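Local coordinates for secreted effector protein SifA (Salmonella typhimurium, PDB 3CXB) that is secreted into host cells, where it is required for endosomal tubulation and formation of Salmonella-induced filaments, and interacts with host PLEKHM2, at residues P135-S140 and S162-N167; Q232-E237 and T319-R324; E32-F37 and L98-Q103. One frame throughout, in Å; residues are numbered along the deposited sequence.

Contact 1 (P135-S140 and S162-N167); sequences PDILKS and STLCLN
In the loop that links the five-stranded antiparallel sheet to the three-stranded one, Ile137 and Leu138 lean on Leu164 and Leu166 of strand 158-167, the middle strand of the three. Two pairs of methyls make the contact. Ile137 CD1 meets Leu164 CD2 at 3.9 Å, the two side chains lying aslant to each other. Leu138 CD1 reaches Leu166 CD2 at 4.2 Å, and here they run at about a right angle. The bases of the two strand leucines do not aim straight at the loop, but their ends bend nearer; in Leu164, CG stands anti to the backbone N (chi1 177°), and CD2 is the branch that touches.

The loop keeps its shape through an Asx turn. Asp136 OD2 accepts from Leu138 N at 3.0 Å, with the donor well out of the carboxylate plane, by 61°. The same oxygen also takes the amide of Ala146, whose backbone bonds to Ile137 as well, so the loop is tied to the start of edge strand 145-153. Helix 283-303 covers Leu138 and Leu166 through Ile290, and Ile137 through Ala293. Earlier in the strand, Ser162 and Thr163 both face Lys149 in a classic beta bulge, and their hydroxyls bond to the two carboxylate oxygens of Asp93.

No hydrogen bond joins 135-140 to 162-167. Between them the contact is purely dispersive and hydrophobic, while the Asx turn, with OD2 accepting two N-H groups, probably helps hold the backbone that presents Ile137 and Leu138.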
loop_
_atom_site.group_PDB
_atom_site.type_symbol
_atom_site.label_atom_id
_atom_site.label_comp_id
_atom_site.label_asym_id
_atom_site.label_seq_id
_atom_site.Cartn_x
_atom_site.Cartn_y
_atom_site.Cartn_z
ATOM N N PRO A 135 -7.062 9.127 -7.786
ATOM C CA PRO A 135 -6.779 7.711 -8.015
ATOM C C PRO A 135 -6.854 7.370 -9.504
ATOM O O PRO A 135 -7.928 7.391 -10.116
ATOM C CB PRO A 135 -7.862 7.019 -7.201
ATOM C CG PRO A 135 -9.025 7.972 -7.342
ATOM C CD PRO A 135 -8.354 9.304 -7.101
ATOM N N ASP A 136 -5.696 7.101 -10.089
ATOM C CA ASP A 136 -5.600 6.728 -11.487
ATOM C C ASP A 136 -4.232 6.118 -11.593
ATOM O O ASP A 136 -3.226 6.825 -11.625
ATOM C CB ASP A 136 -5.696 7.924 -12.430
ATOM C CG ASP A 136 -5.563 7.511 -13.905
ATOM O OD1 ASP A 136 -5.454 8.385 -14.794
ATOM O OD2 ASP A 136 -5.570 6.291 -14.182
ATOM N N ILE A 137 -4.199 4.792 -11.633
ATOM C CA ILE A 137 -2.941 4.083 -11.693
ATOM C C ILE A 137 -2.272 4.207 -13.050
ATOM O O ILE A 137 -1.119 3.823 -13.211
ATOM C CB ILE A 137 -3.141 2.595 -11.322
ATOM C CG1 ILE A 137 -3.913 1.871 -12.431
ATOM C CG2 ILE A 137 -3.890 2.497 -9.983
ATOM C CD1 ILE A 137 -3.994 0.364 -12.225
ATOM N N LEU A 138 -2.997 4.765 -14.016
ATOM C CA LEU A 138 -2.485 4.948 -15.378
ATOM C C LEU A 138 -2.290 6.427 -15.597
ATOM O O LEU A 138 -2.864 7.022 -16.516
ATOM C CB LEU A 138 -3.490 4.416 -16.395
ATOM C CG LEU A 138 -3.843 2.933 -16.272
ATOM C CD1 LEU A 138 -5.010 2.656 -17.182
ATOM C CD2 LEU A 138 -2.651 2.056 -16.639
ATOM N N LYS A 139 -1.479 7.015 -14.727
ATOM C CA LYS A 139 -1.205 8.437 -14.778
ATOM C C LYS A 139 -0.507 8.843 -16.072
ATOM O O LYS A 139 -0.854 9.851 -16.675
ATOM C CB LYS A 139 -0.365 8.837 -13.565
ATOM C CG LYS A 139 -0.886 10.072 -12.835
ATOM C CD LYS A 139 -2.249 9.836 -12.225
ATOM C CE LYS A 139 -2.773 11.112 -11.616
ATOM N NZ LYS A 139 -4.105 10.943 -10.987
ATOM N N SER A 140 0.463 8.045 -16.501
ATOM C CA SER A 140 1.206 8.325 -17.721
ATOM C C SER A 140 0.367 8.174 -18.989
ATOM O O SER A 140 0.874 8.346 -20.094
ATOM C CB SER A 140 2.428 7.415 -17.808
ATOM O OG SER A 140 2.055 6.050 -17.732
ATOM N N SER A 162 -9.108 -5.701 -4.475
ATOM C CA SER A 162 -10.104 -6.724 -4.800
ATOM C C SER A 162 -10.467 -6.754 -6.283
ATOM O O SER A 162 -10.461 -7.821 -6.888
ATOM C CB SER A 162 -11.371 -6.554 -3.960
ATOM O OG SER A 162 -12.090 -5.410 -4.341
ATOM N N THR A 163 -10.779 -5.600 -6.874
ATOM C CA THR A 163 -11.124 -5.560 -8.297
ATOM C C THR A 163 -10.491 -4.367 -9.017
ATOM O O THR A 163 -10.356 -3.276 -8.454
ATOM C CB THR A 163 -12.646 -5.481 -8.515
ATOM O OG1 THR A 163 -13.097 -4.176 -8.162
ATOM C CG2 THR A 163 -13.385 -6.504 -7.643
ATOM N N LEU A 164 -10.114 -4.579 -10.271
ATOM C CA LEU A 164 -9.497 -3.539 -11.089
ATOM C C LEU A 164 -10.530 -2.843 -11.975
ATOM O O LEU A 164 -11.235 -3.493 -12.737
ATOM C CB LEU A 164 -8.404 -4.158 -11.963
ATOM C CG LEU A 164 -7.628 -3.308 -12.975
ATOM C CD1 LEU A 164 -8.564 -2.803 -14.032
ATOM C CD2 LEU A 164 -6.948 -2.132 -12.288
ATOM N N CYS A 165 -10.613 -1.522 -11.885
ATOM C CA CYS A 165 -11.565 -0.786 -12.708
ATOM C C CYS A 165 -10.885 0.031 -13.806
ATOM O O CYS A 165 -10.075 0.910 -13.528
ATOM C CB CYS A 165 -12.416 0.139 -11.842
ATOM S SG CYS A 165 -13.556 -0.700 -10.705
ATOM N N LEU A 166 -11.225 -0.278 -15.053
ATOM C CA LEU A 166 -10.669 0.412 -16.208
ATOM C C LEU A 166 -11.742 1.240 -16.897
ATOM O O LEU A 166 -12.928 0.913 -16.845
ATOM C CB LEU A 166 -10.125 -0.590 -17.219
ATOM C CG LEU A 166 -8.902 -1.428 -16.865
ATOM C CD1 LEU A 166 -8.678 -2.458 -17.972
ATOM C CD2 LEU A 166 -7.688 -0.530 -16.695
ATOM N N ASN A 167 -11.312 2.308 -17.558
ATOM C CA ASN A 167 -12.229 3.179 -18.272
ATOM C C ASN A 167 -11.574 3.668 -19.566
ATOM O O ASN A 167 -11.018 4.763 -19.622
ATOM C CB ASN A 167 -12.612 4.366 -17.392
ATOM C CG ASN A 167 -13.848 5.082 -17.894
ATOM O OD1 ASN A 167 -13.914 5.499 -19.054
ATOM N ND2 ASN A 167 -14.840 5.226 -17.024
#

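Contact 2 (Q232-E237 and T319-R324); sequences QNAFLE and TTLHVR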
loop_
_atom_site.group_PDB
_atom_site.type_symbol
_atom_site.label_atom_id
_atom_site.label_comp_id
_atom_site.label_asym_id
_atom_site.label_seq_id
_atom_site.Cartn_x
_atom_site.Cartn_y
_atom_site.Cartn_z
ATOM N N GLN A 232 26.722 0.270 -8.192
ATOM C CA GLN A 232 26.662 -0.921 -7.357
ATOM C C GLN A 232 26.715 -0.546 -5.882
ATOM O O GLN A 232 26.086 -1.193 -5.041
ATOM C CB GLN A 232 27.791 -1.894 -7.704
ATOM C CG GLN A 232 27.553 -3.299 -7.150
ATOM C CD GLN A 232 26.282 -3.938 -7.699
ATOM O OE1 GLN A 232 25.252 -3.278 -7.838
ATOM N NE2 GLN A 232 26.349 -5.231 -8.001
ATOM N N ASN A 233 27.459 0.508 -5.570
ATOM C CA ASN A 233 27.549 0.950 -4.195
ATOM C C ASN A 233 26.157 1.356 -3.713
ATOM O O ASN A 233 25.747 0.995 -2.613
ATOM C CB ASN A 233 28.539 2.113 -4.079
ATOM C CG ASN A 233 29.995 1.640 -3.979
ATOM O OD1 ASN A 233 30.433 0.749 -4.718
ATOM N ND2 ASN A 233 30.748 2.242 -3.061
ATOM N N ALA A 234 25.415 2.079 -4.546
ATOM C CA ALA A 234 24.073 2.503 -4.166
ATOM C C ALA A 234 23.198 1.278 -3.927
ATOM O O ALA A 234 22.518 1.173 -2.900
ATOM C CB ALA A 234 23.453 3.396 -5.263
ATOM N N PHE A 235 23.214 0.348 -4.879
ATOM C CA PHE A 235 22.421 -0.867 -4.739
ATOM C C PHE A 235 22.706 -1.640 -3.444
ATOM O O PHE A 235 21.784 -2.124 -2.790
ATOM C CB PHE A 235 22.661 -1.832 -5.882
ATOM C CG PHE A 235 21.959 -3.141 -5.687
ATOM C CD1 PHE A 235 20.610 -3.271 -6.012
ATOM C CD2 PHE A 235 22.633 -4.238 -5.141
ATOM C CE1 PHE A 235 19.941 -4.476 -5.809
ATOM C CE2 PHE A 235 21.963 -5.456 -4.933
ATOM C CZ PHE A 235 20.619 -5.572 -5.266
ATOM N N LEU A 236 23.980 -1.791 -3.096
ATOM C CA LEU A 236 24.348 -2.517 -1.888
ATOM C C LEU A 236 24.033 -1.732 -0.626
ATOM O O LEU A 236 23.665 -2.319 0.401
ATOM C CB LEU A 236 25.845 -2.851 -1.898
ATOM C CG LEU A 236 26.367 -3.681 -3.075
ATOM C CD1 LEU A 236 27.876 -3.787 -2.959
ATOM C CD2 LEU A 236 25.731 -5.056 -3.104
ATOM N N GLU A 237 24.180 -0.411 -0.714
ATOM C CA GLU A 237 23.941 0.484 0.406
ATOM C C GLU A 237 22.457 0.523 0.763
ATOM O O GLU A 237 22.086 0.342 1.923
ATOM C CB GLU A 237 24.439 1.890 0.060
ATOM C CG GLU A 237 24.694 2.781 1.259
ATOM C CD GLU A 237 26.173 3.027 1.491
ATOM O OE1 GLU A 237 26.528 3.527 2.582
ATOM O OE2 GLU A 237 26.980 2.728 0.582
ATOM N N THR A 319 22.308 9.379 -6.267
ATOM C CA THR A 319 22.688 10.765 -6.449
ATOM C C THR A 319 23.568 11.284 -5.331
ATOM O O THR A 319 24.529 12.014 -5.574
ATOM C CB THR A 319 21.453 11.659 -6.575
ATOM O OG1 THR A 319 20.675 11.570 -5.372
ATOM C CG2 THR A 319 20.611 11.220 -7.781
ATOM N N THR A 320 23.240 10.909 -4.104
ATOM C CA THR A 320 24.009 11.357 -2.951
ATOM C C THR A 320 25.440 10.785 -2.997
ATOM O O THR A 320 26.423 11.481 -2.712
ATOM C CB THR A 320 23.279 10.963 -1.633
ATOM O OG1 THR A 320 23.928 11.583 -0.519
ATOM C CG2 THR A 320 23.287 9.462 -1.437
ATOM N N LEU A 321 25.568 9.524 -3.373
ATOM C CA LEU A 321 26.892 8.949 -3.456
ATOM C C LEU A 321 27.669 9.665 -4.554
ATOM O O LEU A 321 28.790 10.127 -4.328
ATOM C CB LEU A 321 26.822 7.450 -3.756
ATOM C CG LEU A 321 26.460 6.532 -2.588
ATOM C CD1 LEU A 321 26.382 5.080 -3.071
ATOM C CD2 LEU A 321 27.509 6.688 -1.480
ATOM N N HIS A 322 27.070 9.775 -5.738
ATOM C CA HIS A 322 27.730 10.431 -6.861
ATOM C C HIS A 322 28.278 11.812 -6.518
ATOM O O HIS A 322 29.439 12.106 -6.789
ATOM C CB HIS A 322 26.787 10.568 -8.048
ATOM C CG HIS A 322 27.453 11.111 -9.270
ATOM N ND1 HIS A 322 26.752 11.502 -10.389
ATOM C CD2 HIS A 322 28.760 11.315 -9.557
ATOM C CE1 HIS A 322 27.597 11.925 -11.312
ATOM N NE2 HIS A 322 28.821 11.821 -10.833
ATOM N N VAL A 323 27.435 12.655 -5.932
ATOM C CA VAL A 323 27.843 13.997 -5.550
ATOM C C VAL A 323 28.935 13.955 -4.486
ATOM O O VAL A 323 29.591 14.961 -4.210
ATOM C CB VAL A 323 26.650 14.796 -5.012
ATOM C CG1 VAL A 323 27.098 16.202 -4.579
ATOM C CG2 VAL A 323 25.565 14.867 -6.086
ATOM N N ARG A 324 29.126 12.786 -3.889
ATOM C CA ARG A 324 30.143 12.622 -2.867
ATOM C C ARG A 324 31.483 12.319 -3.535
ATOM O O ARG A 324 32.526 12.807 -3.098
ATOM C CB ARG A 324 29.739 11.494 -1.915
ATOM C CG ARG A 324 30.458 11.508 -0.576
ATOM C CD ARG A 324 29.730 10.637 0.443
ATOM N NE ARG A 324 30.281 10.785 1.787
ATOM C CZ ARG A 324 29.745 10.250 2.880
ATOM N NH1 ARG A 324 28.637 9.527 2.793
ATOM N NH2 ARG A 324 30.314 10.440 4.062
#
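Leu321 of helix 307-324 presses one methyl, CD1, onto the backbone of helix 228-241 at Asn233 and Ala234. The contact is almost entirely van der Waals. CD1 lies 3.5 Å from Ala234 N and 3.6 Å from Ala234 CA, so it rests on main chain as well as side chain. Around that point it also touches Asn233 CB at 3.8 Å and Ala234 CB at 4.0 Å. Leu321 CG is set anti to its own carbonyl carbon (chi1 -77°), and an extended second torsion (chi2 178°) carries CD1 outward to the other helix.

The short axes approach to 9.7 Å with 134° between their N-to-C directions, and Ala234 and Leu321 have the nearest CA atoms, 7.1 Å apart. Ala234 also touches Ile214 of helix 197-220; Phe235, turned away from Leu321, packs on Ile210 of that same helix.

Polar groups add little. Glu237 OE2 is 4.4 Å from Leu321 CD1, a loose touch. Its OE1 is 6.4 Å from NH1 of the poorly ordered Arg324, too far for a salt bridge. No hydrogen bond crosses between the two segments.

Between 232-237 and 319-324, then, one leucine methyl carries most of the touching, resting beside the N and CA of Ala234, whose side chain is a single methyl. Leu318, against Ala234, and Gln317, against Glu237, extend the helix contact. Any pull between Glu237 and Arg324 is probably weak.

Contact 3 (E32-F37 and L98-Q103); sequences EKIKDF and LRIMDQ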
loop_
_atom_site.group_PDB
_atom_site.type_symbol
_atom_site.label_atom_id
_atom_site.label_comp_id
_atom_site.label_asym_id
_atom_site.label_seq_id
_atom_site.Cartn_x
_atom_site.Cartn_y
_atom_site.Cartn_z
ATOM N N GLU A 32 -10.261 10.104 25.645
ATOM C CA GLU A 32 -10.762 9.629 26.920
ATOM C C GLU A 32 -11.573 8.362 26.737
ATOM O O GLU A 32 -11.845 7.653 27.697
ATOM C CB GLU A 32 -11.633 10.688 27.586
ATOM C CG GLU A 32 -11.506 10.698 29.096
ATOM C CD GLU A 32 -10.059 10.801 29.539
ATOM O OE1 GLU A 32 -9.346 11.696 29.024
ATOM O OE2 GLU A 32 -9.637 9.992 30.397
ATOM N N LYS A 33 -11.956 8.060 25.507
ATOM C CA LYS A 33 -12.738 6.862 25.269
ATOM C C LYS A 33 -11.936 5.736 24.630
ATOM O O LYS A 33 -12.316 4.568 24.725
ATOM C CB LYS A 33 -13.945 7.197 24.389
ATOM C CG LYS A 33 -14.924 8.169 25.048
ATOM C CD LYS A 33 -16.189 8.387 24.231
ATOM C CE LYS A 33 -17.154 9.294 24.991
ATOM N NZ LYS A 33 -18.452 9.497 24.286
ATOM N N ILE A 34 -10.830 6.091 23.979
ATOM C CA ILE A 34 -9.986 5.118 23.280
ATOM C C ILE A 34 -8.715 4.837 24.098
ATOM O O ILE A 34 -8.070 3.798 23.951
ATOM C CB ILE A 34 -9.635 5.659 21.835
ATOM C CG1 ILE A 34 -9.345 4.505 20.876
ATOM C CG2 ILE A 34 -8.436 6.573 21.878
ATOM C CD1 ILE A 34 -10.550 3.625 20.608
ATOM N N LYS A 35 -8.404 5.779 24.980
ATOM C CA LYS A 35 -7.255 5.742 25.872
ATOM C C LYS A 35 -6.855 4.382 26.422
ATOM O O LYS A 35 -5.690 3.997 26.342
ATOM C CB LYS A 35 -7.535 6.674 27.039
ATOM C CG LYS A 35 -6.448 6.770 28.068
ATOM C CD LYS A 35 -6.914 7.620 29.240
ATOM C CE LYS A 35 -8.117 6.992 29.917
ATOM N NZ LYS A 35 -8.452 7.701 31.172
ATOM N N ASP A 36 -7.815 3.670 26.997
ATOM C CA ASP A 36 -7.535 2.377 27.606
ATOM C C ASP A 36 -7.424 1.251 26.607
ATOM O O ASP A 36 -7.204 0.107 26.983
ATOM C CB ASP A 36 -8.603 2.033 28.647
ATOM C CG ASP A 36 -8.727 3.095 29.730
ATOM O OD1 ASP A 36 -7.714 3.409 30.398
ATOM O OD2 ASP A 36 -9.850 3.615 29.908
ATOM N N PHE A 37 -7.567 1.571 25.332
ATOM C CA PHE A 37 -7.464 0.554 24.300
ATOM C C PHE A 37 -6.017 0.125 24.064
ATOM O O PHE A 37 -5.764 -0.842 23.348
ATOM C CB PHE A 37 -8.051 1.077 22.990
ATOM C CG PHE A 37 -9.548 1.077 22.952
ATOM C CD1 PHE A 37 -10.285 1.753 23.920
ATOM C CD2 PHE A 37 -10.226 0.406 21.939
ATOM C CE1 PHE A 37 -11.683 1.762 23.883
ATOM C CE2 PHE A 37 -11.622 0.407 21.890
ATOM C CZ PHE A 37 -12.352 1.089 22.868
ATOM N N LEU A 98 -13.674 2.097 7.396
ATOM C CA LEU A 98 -12.862 1.570 8.487
ATOM C C LEU A 98 -13.412 2.328 9.657
ATOM O O LEU A 98 -13.753 3.495 9.511
ATOM C CB LEU A 98 -11.376 1.918 8.309
ATOM C CG LEU A 98 -10.755 1.678 6.926
ATOM C CD1 LEU A 98 -9.299 2.045 6.956
ATOM C CD2 LEU A 98 -10.893 0.243 6.523
ATOM N N ARG A 99 -13.503 1.685 10.811
ATOM C CA ARG A 99 -14.051 2.369 11.961
ATOM C C ARG A 99 -13.675 1.766 13.298
ATOM O O ARG A 99 -13.276 0.613 13.382
ATOM C CB ARG A 99 -15.564 2.407 11.835
ATOM C CG ARG A 99 -16.144 1.067 11.478
ATOM C CD ARG A 99 -17.658 1.128 11.404
ATOM N NE ARG A 99 -18.218 -0.195 11.132
ATOM C CZ ARG A 99 -19.500 -0.514 11.267
ATOM N NH1 ARG A 99 -19.893 -1.750 10.992
ATOM N NH2 ARG A 99 -20.382 0.395 11.676
ATOM N N ILE A 100 -13.816 2.566 14.343
ATOM C CA ILE A 100 -13.523 2.138 15.692
ATOM C C ILE A 100 -14.836 2.284 16.440
ATOM O O ILE A 100 -15.326 3.406 16.586
ATOM C CB ILE A 100 -12.484 3.067 16.362
ATOM C CG1 ILE A 100 -11.201 3.126 15.523
ATOM C CG2 ILE A 100 -12.169 2.573 17.774
ATOM C CD1 ILE A 100 -10.135 4.045 16.095
ATOM N N MET A 101 -15.398 1.170 16.913
ATOM C CA MET A 101 -16.673 1.178 17.644
ATOM C C MET A 101 -16.482 1.324 19.143
ATOM O O MET A 101 -15.365 1.466 19.619
ATOM C CB MET A 101 -17.443 -0.115 17.384
ATOM C CG MET A 101 -17.752 -0.381 15.934
ATOM S SD MET A 101 -18.819 0.869 15.253
ATOM C CE MET A 101 -17.581 1.985 14.588
ATOM N N ASP A 102 -17.580 1.280 19.888
ATOM C CA ASP A 102 -17.508 1.390 21.340
ATOM C C ASP A 102 -17.715 -0.008 21.909
ATOM O O ASP A 102 -18.041 -0.934 21.168
ATOM C CB ASP A 102 -18.597 2.331 21.868
ATOM C CG ASP A 102 -18.269 2.896 23.249
ATOM O OD1 ASP A 102 -17.976 2.110 24.177
ATOM O OD2 ASP A 102 -18.307 4.136 23.409
ATOM N N GLN A 103 -17.527 -0.162 23.216
ATOM C CA GLN A 103 -17.699 -1.459 23.870
ATOM C C GLN A 103 -18.992 -2.155 23.457
ATOM O O GLN A 103 -18.969 -3.169 22.757
ATOM C CB GLN A 103 -17.677 -1.292 25.392
ATOM C CG GLN A 103 -16.314 -0.924 25.963
ATOM C CD GLN A 103 -15.282 -2.019 25.760
ATOM O OE1 GLN A 103 -14.982 -2.404 24.629
ATOM N NE2 GLN A 103 -14.731 -2.524 26.858
#
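Two torsions carry Ile34 to Ile100: CG1 of Ile34 is anti to its backbone N (chi1 -154°), and the next turn (chi2 65°) swings CD1 toward the strand. There it meets Ile100 CG2, the branch lying anti to the backbone N of Ile100, at 3.4 Å. The side chains cross at about a right angle.

The same Ile34 methyl sits over the centre of the Phe37 ring, 3.4 Å above its plane, so one methyl touches both the ring face and Ile100 CG2, from directions roughly at a right angle. The ring itself reaches the strand less closely, with CZ 4.4 Å from Met101 O. Lys33 NZ and Asp102 OD2, of opposite charge, stay 5.4 Å apart and could attract only weakly.

Phe37 is further placed by a backbone bond to Cys77 and by packing on Gln80 of helix 78-81 and on Arg83. Ile100 rests against Phe84 on one neighbouring strand and Leu110 on the other, so the end of helix 25-34 and the 3-10 turn after it cover strand 96-101 where it lies between strands 84-87 and 108-114.

How the contacts relate
The three contacts follow one another along the chain, contact 3 closing before contact 1 opens and contact 1 before contact 2. Contact 3 covers strand 96-101 of the five-stranded sheet, contact 1 ties the loop leaving that sheet to the three-stranded one, and contact 2 belongs to the helices of the C-terminal part. Contact 1 has its centre 34 Å from those of both others, though its nearest atoms come within about 12 Å of contact 3 and about 21 Å of contact 2. Contacts 2 and 3 stand on opposite sides of the chain's centre, 46 Å between centres. All three are mainly apolar, with no hydrogen bond between paired segments.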